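Local coordinates for protein KP6 killer toxin subunit beta (Ustilago maydis virus P6, PDB 4GVB) that forms the beta subunit of a secreted, virally encoded antifungal toxin, a noncovalent heterodimer that kills sensitive fungal cells, at residues 41-44 with 45-49. Numbering follows the deposited sequence.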
loop_
_atom_site.group_PDB
_atom_site.type_symbol
_atom_site.label_atom_id
_atom_site.label_comp_id
_atom_site.label_asym_id
_atom_site.label_seq_id
_atom_site.Cartn_x
_atom_site.Cartn_y
_atom_site.Cartn_z
ATOM N N GLU B 41 3.754 16.684 -2.663
ATOM C CA GLU B 41 2.295 16.705 -2.608
ATOM C C GLU B 41 1.593 17.308 -3.838
ATOM O O GLU B 41 0.605 16.752 -4.314
ATOM C CB GLU B 41 1.821 17.382 -1.313
ATOM C CG GLU B 41 0.346 17.139 -0.985
ATOM C CD GLU B 41 -0.122 17.871 0.275
ATOM O OE1 GLU B 41 -0.652 19.002 0.138
ATOM O OE2 GLU B 41 0.031 17.317 1.397
ATOM N N LYS B 42 2.093 18.423 -4.363
ATOM C CA LYS B 42 1.372 19.128 -5.425
ATOM C C LYS B 42 1.371 18.431 -6.786
ATOM O O LYS B 42 0.352 18.435 -7.485
ATOM C CB LYS B 42 1.816 20.597 -5.554
ATOM C CG LYS B 42 3.321 20.836 -5.641
ATOM C CD LYS B 42 3.635 22.341 -5.669
ATOM C CE LYS B 42 5.146 22.616 -5.697
ATOM N NZ LYS B 42 5.805 22.324 -4.377
ATOM N N ASP B 43 2.499 17.831 -7.162
ATOM C CA ASP B 43 2.587 17.161 -8.459
ATOM C C ASP B 43 2.576 15.632 -8.347
ATOM O O ASP B 43 2.499 14.939 -9.360
ATOM C CB ASP B 43 3.822 17.625 -9.227
ATOM C CG ASP B 43 5.106 17.330 -8.488
ATOM O OD1 ASP B 43 5.223 16.238 -7.889
ATOM O OD2 ASP B 43 6.003 18.196 -8.506
ATOM N N GLY B 44 2.682 15.120 -7.124
ATOM C CA GLY B 44 2.468 13.707 -6.857
ATOM C C GLY B 44 3.585 12.762 -7.265
ATOM O O GLY B 44 3.379 11.546 -7.345
ATOM N N PHE B 45 4.770 13.302 -7.525
ATOM C CA PHE B 45 5.898 12.450 -7.899
ATOM C C PHE B 45 6.750 12.070 -6.710
ATOM O O PHE B 45 6.846 12.823 -5.745
ATOM C CB PHE B 45 6.776 13.140 -8.940
ATOM C CG PHE B 45 6.257 13.021 -10.343
ATOM C CD1 PHE B 45 5.403 13.976 -10.859
ATOM C CD2 PHE B 45 6.632 11.959 -11.144
ATOM C CE1 PHE B 45 4.928 13.870 -12.149
ATOM C CE2 PHE B 45 6.161 11.845 -12.436
ATOM C CZ PHE B 45 5.307 12.792 -12.939
ATOM N N CYS B 46 7.367 10.899 -6.795
ATOM C CA CYS B 46 8.411 10.486 -5.873
ATOM C C CYS B 46 9.759 10.741 -6.540
ATOM O O CYS B 46 9.978 10.352 -7.690
ATOM C CB CYS B 46 8.241 9.001 -5.548
ATOM S SG CYS B 46 9.519 8.249 -4.545
ATOM N N ARG B 47 10.659 11.407 -5.831
ATOM C CA ARG B 47 11.976 11.710 -6.367
ATOM C C ARG B 47 13.082 11.139 -5.487
ATOM O O ARG B 47 12.869 10.894 -4.299
ATOM C CB ARG B 47 12.148 13.222 -6.499
ATOM C CG ARG B 47 11.184 13.883 -7.466
ATOM C CD ARG B 47 11.248 15.397 -7.308
ATOM N NE ARG B 47 10.603 16.096 -8.417
ATOM C CZ ARG B 47 9.304 16.365 -8.470
ATOM N NH1 ARG B 47 8.497 15.985 -7.482
ATOM N NH2 ARG B 47 8.807 17.010 -9.519
ATOM N N ALA B 48 14.253 10.922 -6.076
ATOM C CA ALA B 48 15.428 10.512 -5.317
ATOM C C ALA B 48 15.850 11.647 -4.381
ATOM O O ALA B 48 15.745 12.824 -4.730
ATOM C CB ALA B 48 16.557 10.149 -6.252
ATOM N N LYS B 49 16.315 11.297 -3.187
ATOM C CA LYS B 49 16.758 12.306 -2.229
ATOM C C LYS B 49 18.069 12.967 -2.669
ATOM O O LYS B 49 18.287 14.159 -2.431
ATOM C CB LYS B 49 16.893 11.689 -0.834
ATOM C CG LYS B 49 15.583 11.139 -0.299
ATOM C CD LYS B 49 15.711 10.581 1.105
ATOM C CE LYS B 49 14.338 10.480 1.759
ATOM N NZ LYS B 49 14.401 10.002 3.171
#
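The side chains of Asp43 and Arg47 meet from opposite directions across the end of a beta-hairpin loop, where the chain leaves strand 38-39 and returns antiparallel to it as strand 46-47. The carboxylate of Asp43 serves two partners. Its OD1 accepts the backbone N-H of Phe45 at 3.0 Å in a nearly straight bond (164°), closing an Asx turn with Gly44 in a positive-phi conformation at its middle. With chi1 at 60°, Asp43 CG sits between its own backbone N and carbonyl carbon, which places OD1 at the N-H of Phe45 and OD2 beside the Arg47 guanidinium.

The second partner is the guanidinium of Arg47, which offers its edge. NH2 donates to OD2 at 3.2 Å in a salt bridge, while NH1 adds a weak, longer bond to OD1. The two flat groups are turned 47° apart, and NH2 approaches OD2 from above the carboxylate plane, so the pairing is skewed rather than a flat bidentate one. An extended run from CG to NE carries the guanidinium back to the carboxylate of Asp43.

The backbone of Arg47 also hydrogen-bonds with Tyr38 of the partner strand, and Cys46 beside it is disulfide-bonded to Cys29. Phe45 packs against Met8 and Gln10 of strand 7-13; Phe45 CD1 lies 3.4 Å from Asp43 O, which approaches the ring obliquely.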